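Local structure of DPSA (Streptomyces coelicolor, 4CY9) at residues A[32-37]-A[62-67]; A[40-45]-A[55-60]. The protein probably oxidises and stores iron in a twelve-subunit Dps cage of the ferritin family and may also bind DNA. All blocks are in the same frame, centred on the assembly; numbering follows the deposited sequence. Where two conformers were deposited one is given.

Contact 1. Residues A[32-37]-A[62-67]; sequences NDLHLT and DQVRDM
His-35 lies across the shaft of Arg-65, its imidazole held between the arginine's aliphatic part and its own helix backbone. Followed outward, His-35 CB packs on Val-64 CG1 at 3.8 Å. At the next atom chi1 (65°) sets CG between the backbone N and the carbonyl carbon, which turns the ring back along helix 14-44. One face then covers the carbonyl O of Asn-32, while the opposite face receives Arg-65 CG in a CH-pi contact, 3.5 Å from the ring centroid and close to the ring normal. His-35 CD2 has Arg-65 CG and CA as neighbours. At the far edge His-35 NE2 donates to Asn-32 OD1 (3.1 Å), a bent bond in which the oxygen lies somewhat out of the ring plane. His-35 ND1 meets a water in that plane at 2.7 Å, and the same water accepts from Arg-65 NH2 at 2.8 Å, so solvent joins the buried ring edge to the guanidinium. The extended Arg-65 chain carries its charged end past the ring, the two planes standing 78° apart. Arg-65 also packs on Arg-65 of a second subunit. An alanine at His-35 is likely to leave Arg-65 CG without its aromatic cover and the bridging water without its histidine partner, so that the guanidinium is held less firmly. Deeper in, the contact is purely apolar. Leu-34 CD2 meets Val-64 CG2 at 3.9 Å, the two chains crossing at about a right angle, and both rest on Leu-148 of helix 135-158; branched apolar side chains suit this buried face. With the axes of 32-37 and 62-67 approaching to 9.0 Å and running nearly antiparallel (160°), this is the close helix pairing typical of the ferritin-like four-helix bundle.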
loop_
_atom_site.group_PDB
_atom_site.type_symbol
_atom_site.label_atom_id
_atom_site.label_comp_id
_atom_site.label_asym_id
_atom_site.label_seq_id
_atom_site.Cartn_x
_atom_site.Cartn_y
_atom_site.Cartn_z
ATOM N N ASN A 32 -12.409 25.729 -13.278
ATOM C CA ASN A 32 -11.128 25.617 -13.994
ATOM C C ASN A 32 -10.300 26.833 -13.751
ATOM O O ASN A 32 -9.083 26.723 -13.513
ATOM C CB ASN A 32 -11.433 25.495 -15.480
ATOM C CG ASN A 32 -11.865 24.052 -15.860
ATOM O OD1 ASN A 32 -11.587 23.076 -15.149
ATOM N ND2 ASN A 32 -12.546 23.925 -17.067
ATOM N N ASP A 33 -10.939 28.024 -13.739
ATOM C CA ASP A 33 -10.118 29.227 -13.447
ATOM C C ASP A 33 -9.586 29.134 -11.986
ATOM O O ASP A 33 -8.413 29.461 -11.734
ATOM C CB ASP A 33 -11.070 30.432 -13.582
ATOM C CG ASP A 33 -10.336 31.801 -13.678
ATOM O OD1 ASP A 33 -9.167 31.956 -13.223
ATOM O OD2 ASP A 33 -10.995 32.677 -14.306
ATOM N N LEU A 34 -10.363 28.555 -11.052
ATOM C CA LEU A 34 -9.876 28.492 -9.697
ATOM C C LEU A 34 -8.664 27.519 -9.584
ATOM O O LEU A 34 -7.689 27.900 -8.925
ATOM C CB LEU A 34 -11.011 27.884 -8.786
ATOM C CG LEU A 34 -10.568 27.711 -7.310
ATOM C CD1 LEU A 34 -10.158 29.067 -6.643
ATOM C CD2 LEU A 34 -11.876 27.258 -6.516
ATOM N N HIS A 35 -8.725 26.314 -10.179
ATOM C CA HIS A 35 -7.488 25.513 -9.974
ATOM C C HIS A 35 -6.243 26.048 -10.739
ATOM O O HIS A 35 -5.136 25.933 -10.244
ATOM C CB HIS A 35 -7.672 24.002 -10.254
ATOM C CG HIS A 35 -7.988 23.615 -11.686
ATOM N ND1 HIS A 35 -6.996 23.425 -12.628
ATOM C CD2 HIS A 35 -9.174 23.111 -12.237
ATOM C CE1 HIS A 35 -7.571 22.945 -13.821
ATOM N NE2 HIS A 35 -8.892 22.769 -13.583
ATOM N N LEU A 36 -6.454 26.719 -11.880
ATOM C CA LEU A 36 -5.297 27.411 -12.541
ATOM C C LEU A 36 -4.806 28.495 -11.582
ATOM O O LEU A 36 -3.568 28.670 -11.421
ATOM C CB LEU A 36 -5.798 28.159 -13.850
ATOM C CG LEU A 36 -6.178 27.090 -14.885
ATOM C CD1 LEU A 36 -6.876 27.845 -16.081
ATOM C CD2 LEU A 36 -4.934 26.382 -15.534
ATOM N N THR A 37 -5.702 29.224 -10.952
ATOM C CA THR A 37 -5.306 30.338 -10.107
ATOM C C THR A 37 -4.664 29.793 -8.811
ATOM O O THR A 37 -3.683 30.393 -8.312
ATOM C CB THR A 37 -6.555 31.186 -9.726
ATOM O OG1 THR A 37 -7.025 31.783 -10.974
ATOM C CG2 THR A 37 -6.234 32.304 -8.706
ATOM N N ASP A 62 -5.928 19.708 -6.100
ATOM C CA ASP A 62 -6.390 18.382 -6.520
ATOM C C ASP A 62 -7.901 18.227 -6.339
ATOM O O ASP A 62 -8.560 17.679 -7.220
ATOM C CB ASP A 62 -5.745 17.243 -5.635
ATOM C CG ASP A 62 -4.193 17.156 -5.819
ATOM O OD1 ASP A 62 -3.679 17.633 -6.837
ATOM O OD2 ASP A 62 -3.565 16.612 -4.843
ATOM N N GLN A 63 -8.418 18.744 -5.229
ATOM C CA GLN A 63 -9.858 18.644 -4.930
ATOM C C GLN A 63 -10.673 19.456 -5.963
ATOM O O GLN A 63 -11.779 19.005 -6.455
ATOM C CB GLN A 63 -10.171 19.170 -3.491
ATOM C CG GLN A 63 -11.656 18.940 -3.236
ATOM C CD GLN A 63 -12.217 18.367 -1.862
ATOM O OE1 GLN A 63 -11.579 18.246 -0.791
ATOM N NE2 GLN A 63 -13.484 18.037 -1.940
ATOM N N VAL A 64 -10.183 20.651 -6.294
ATOM C CA VAL A 64 -10.913 21.489 -7.281
ATOM C C VAL A 64 -10.851 20.898 -8.694
ATOM O O VAL A 64 -11.847 20.953 -9.450
ATOM C CB VAL A 64 -10.344 22.963 -7.253
ATOM C CG1 VAL A 64 -10.973 23.851 -8.378
ATOM C CG2 VAL A 64 -10.680 23.609 -5.850
ATOM N N ARG A 65 -9.709 20.314 -9.051
ATOM C CA ARG A 65 -9.692 19.621 -10.374
ATOM C C ARG A 65 -10.718 18.450 -10.375
ATOM O O ARG A 65 -11.369 18.232 -11.437
ATOM C CB ARG A 65 -8.253 19.018 -10.670
ATOM C CG ARG A 65 -7.302 20.205 -11.022
ATOM C CD ARG A 65 -5.818 19.649 -10.905
ATOM N NE ARG A 65 -4.900 20.701 -11.445
ATOM C CZ ARG A 65 -3.542 20.534 -11.437
ATOM N NH1 ARG A 65 -3.009 19.438 -10.803
ATOM N NH2 ARG A 65 -2.834 21.455 -12.025
ATOM N N ASP A 66 -10.862 17.731 -9.270
ATOM C CA ASP A 66 -11.839 16.655 -9.182
ATOM C C ASP A 66 -13.281 17.245 -9.329
ATOM O O ASP A 66 -14.153 16.656 -9.999
ATOM C CB ASP A 66 -11.755 15.891 -7.839
ATOM C CG ASP A 66 -10.547 14.908 -7.747
ATOM O OD1 ASP A 66 -9.976 14.621 -8.766
ATOM O OD2 ASP A 66 -10.281 14.448 -6.590
ATOM N N MET A 67 -13.543 18.360 -8.629
ATOM C CA MET A 67 -14.884 19.040 -8.745
ATOM C C MET A 67 -15.143 19.408 -10.229
ATOM O O MET A 67 -16.265 19.123 -10.707
ATOM C CB MET A 67 -14.877 20.395 -7.934
ATOM C CG MET A 67 -14.837 20.043 -6.398
ATOM S SD MET A 67 -14.881 21.741 -5.677
ATOM C CE MET A 67 -14.321 21.240 -4.043
HETATM O O HOH W 1 -4.317 23.722 -12.749
#

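Contact 2. Residues A[40-45]-A[55-60]; sequences HVHWNV and EMIDPQ
The His-42 imidazole carries the carboxylate of Asp-58 over one face, OD1 standing 3.5 Å above the plane of the His-42 ring near its centre, while Trp-43 NE1 lies in plane at its edge. The two flat groups are only 30° apart. Asp-58 OD2 comes to 3.2 Å from His-42 CE1, but the carboxylate makes no hydrogen bond with the ring; its OD1 instead forms a salt bridge with Lys-39. His-42 also stacks with the ring of His-54 and packs on Glu-73 of a second subunit. These two histidines, with Glu-73 and the nearby Asp-69 of that second subunit, are consistent with the ferroxidase centre of Dps proteins, which is built between two subunits. With CG anti to the backbone N (chi1 174°), His-42 reaches out from helix 14-44 toward helix 50-77. Toward the bundle interior, Ile-57 packs between the helices: its long branch brings CD1 to 3.5 Å from Val-41 CG1, crossing the valine at about a right angle, and Ile-57 CG2 touches His-42 CB at 4.0 Å. Isoleucine suits the place because its branches part at CB, one serving Val-41 and the other the root of the histidine side chain.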
loop_
_atom_site.group_PDB
_atom_site.type_symbol
_atom_site.label_atom_id
_atom_site.label_comp_id
_atom_site.label_asym_id
_atom_site.label_seq_id
_atom_site.Cartn_x
_atom_site.Cartn_y
_atom_site.Cartn_z
ATOM N N HIS A 40 -1.181 29.004 -9.726
ATOM C CA HIS A 40 -0.436 30.301 -9.808
ATOM C C HIS A 40 -0.018 30.832 -8.455
ATOM O O HIS A 40 1.130 31.308 -8.294
ATOM C CB HIS A 40 -1.384 31.306 -10.571
ATOM C CG HIS A 40 -0.828 32.694 -10.659
ATOM N ND1 HIS A 40 -0.036 33.114 -11.709
ATOM C CD2 HIS A 40 -0.908 33.764 -9.757
ATOM C CE1 HIS A 40 0.328 34.403 -11.493
ATOM N NE2 HIS A 40 -0.188 34.805 -10.304
ATOM N N VAL A 41 -0.929 30.778 -7.484
ATOM C CA VAL A 41 -0.557 31.241 -6.143
ATOM C C VAL A 41 0.540 30.323 -5.597
ATOM O O VAL A 41 1.522 30.767 -4.963
ATOM C CB VAL A 41 -1.808 31.271 -5.213
ATOM C CG1 VAL A 41 -1.358 31.660 -3.808
ATOM C CG2 VAL A 41 -2.785 32.378 -5.755
ATOM N N HIS A 42 0.366 29.008 -5.683
ATOM C CA HIS A 42 1.362 28.049 -5.183
ATOM C C HIS A 42 2.760 28.394 -5.724
ATOM O O HIS A 42 3.750 28.302 -4.994
ATOM C CB HIS A 42 0.872 26.691 -5.659
ATOM C CG HIS A 42 1.780 25.527 -5.399
ATOM N ND1 HIS A 42 1.763 24.838 -4.222
ATOM C CD2 HIS A 42 2.515 24.752 -6.307
ATOM C CE1 HIS A 42 2.584 23.757 -4.255
ATOM N NE2 HIS A 42 3.067 23.703 -5.591
ATOM N N TRP A 43 2.859 28.742 -6.987
ATOM C CA TRP A 43 4.204 28.988 -7.574
ATOM C C TRP A 43 4.769 30.312 -7.192
ATOM O O TRP A 43 5.996 30.455 -7.157
ATOM C CB TRP A 43 4.087 28.981 -9.113
ATOM C CG TRP A 43 3.648 27.655 -9.674
ATOM C CD1 TRP A 43 3.941 26.391 -9.208
ATOM C CD2 TRP A 43 2.802 27.463 -10.839
ATOM N NE1 TRP A 43 3.326 25.436 -9.962
ATOM C CE2 TRP A 43 2.639 26.033 -10.994
ATOM C CE3 TRP A 43 2.191 28.343 -11.762
ATOM C CZ2 TRP A 43 1.871 25.445 -12.031
ATOM C CZ3 TRP A 43 1.465 27.745 -12.849
ATOM C CH2 TRP A 43 1.297 26.346 -13.009
ATOM N N ASN A 44 3.918 31.284 -6.859
ATOM C CA ASN A 44 4.367 32.674 -6.764
ATOM C C ASN A 44 4.213 33.279 -5.367
ATOM O O ASN A 44 4.409 34.477 -5.198
ATOM C CB ASN A 44 3.554 33.535 -7.756
ATOM C CG ASN A 44 3.879 33.134 -9.223
ATOM O OD1 ASN A 44 2.987 32.707 -10.029
ATOM N ND2 ASN A 44 5.182 33.165 -9.535
ATOM N N VAL A 45 3.988 32.471 -4.336
ATOM C CA VAL A 45 4.045 32.948 -2.965
ATOM C C VAL A 45 5.511 33.042 -2.489
ATOM O O VAL A 45 6.296 32.165 -2.838
ATOM C CB VAL A 45 3.316 31.946 -1.966
ATOM C CG1 VAL A 45 1.825 32.187 -1.998
ATOM C CG2 VAL A 45 3.622 30.447 -2.230
ATOM N N GLU A 55 2.484 24.431 0.529
ATOM C CA GLU A 55 2.000 23.026 0.723
ATOM C C GLU A 55 0.508 23.036 0.947
ATOM O O GLU A 55 -0.169 22.040 0.447
ATOM C CB GLU A 55 2.706 22.242 1.867
ATOM C CG GLU A 55 4.216 22.383 1.693
ATOM C CD GLU A 55 4.939 21.342 1.014
ATOM O OE1 GLU A 55 4.799 21.299 -0.217
ATOM O OE2 GLU A 55 5.796 20.736 1.714
ATOM N N MET A 56 -0.015 24.000 1.668
ATOM C CA MET A 56 -1.508 23.910 1.972
ATOM C C MET A 56 -2.484 23.983 0.680
ATOM O O MET A 56 -3.615 23.429 0.604
ATOM C CB MET A 56 -1.911 25.052 2.782
ATOM C CG MET A 56 -3.424 25.219 3.039
ATOM S SD MET A 56 -3.801 26.683 4.161
ATOM C CE MET A 56 -4.177 28.113 3.046
ATOM N N ILE A 57 -2.014 24.697 -0.326
ATOM C CA ILE A 57 -2.832 24.832 -1.581
ATOM C C ILE A 57 -2.866 23.514 -2.319
ATOM O O ILE A 57 -3.810 23.209 -3.053
ATOM C CB ILE A 57 -2.152 25.976 -2.436
ATOM C CG1 ILE A 57 -2.470 27.261 -1.765
ATOM C CG2 ILE A 57 -2.608 25.848 -3.935
ATOM C CD1 ILE A 57 -1.703 28.452 -2.436
ATOM N N ASP A 58 -1.786 22.700 -2.209
ATOM C CA ASP A 58 -1.742 21.552 -3.178
ATOM C C ASP A 58 -2.955 20.548 -3.024
ATOM O O ASP A 58 -3.471 20.145 -4.097
ATOM C CB ASP A 58 -0.262 20.977 -3.247
ATOM C CG ASP A 58 0.437 21.290 -4.686
ATOM O OD1 ASP A 58 -0.135 21.975 -5.843
ATOM O OD2 ASP A 58 1.557 20.761 -4.713
ATOM N N PRO A 59 -3.405 20.179 -1.844
ATOM C CA PRO A 59 -4.534 19.293 -1.880
ATOM C C PRO A 59 -5.839 19.993 -2.369
ATOM O O PRO A 59 -6.728 19.297 -2.866
ATOM C CB PRO A 59 -4.752 18.867 -0.457
ATOM C CG PRO A 59 -4.018 19.865 0.422
ATOM C CD PRO A 59 -2.817 20.217 -0.429
ATOM N N GLN A 60 -5.950 21.313 -2.199
ATOM C CA GLN A 60 -7.117 22.001 -2.712
ATOM C C GLN A 60 -7.070 22.057 -4.265
ATOM O O GLN A 60 -8.116 21.922 -4.897
ATOM C CB GLN A 60 -7.125 23.408 -2.132
ATOM C CG GLN A 60 -8.273 24.211 -2.697
ATOM C CD GLN A 60 -9.710 23.747 -2.234
ATOM O OE1 GLN A 60 -9.939 22.624 -1.578
ATOM N NE2 GLN A 60 -10.666 24.547 -2.541
#

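How the contacts relate
From the N terminus, helix 14-44 first supplies 32-37 and then, a few residues on, 40-45. The chain turns back through the short strand 45-46 and enters helix 50-77, where 55-60 comes before 62-67. Contact 2 therefore closes the short loop round the turn, and contact 1 closes a wider one that encloses it. The two are successive levels of a single antiparallel helical hairpin, with centres about 11 Å apart; contact 1 sits near the middle of the chain, contact 2 toward the turn. Both lie beside helix 135-158 and the second subunit, so one hairpin serves the bundle interior and the subunit interface.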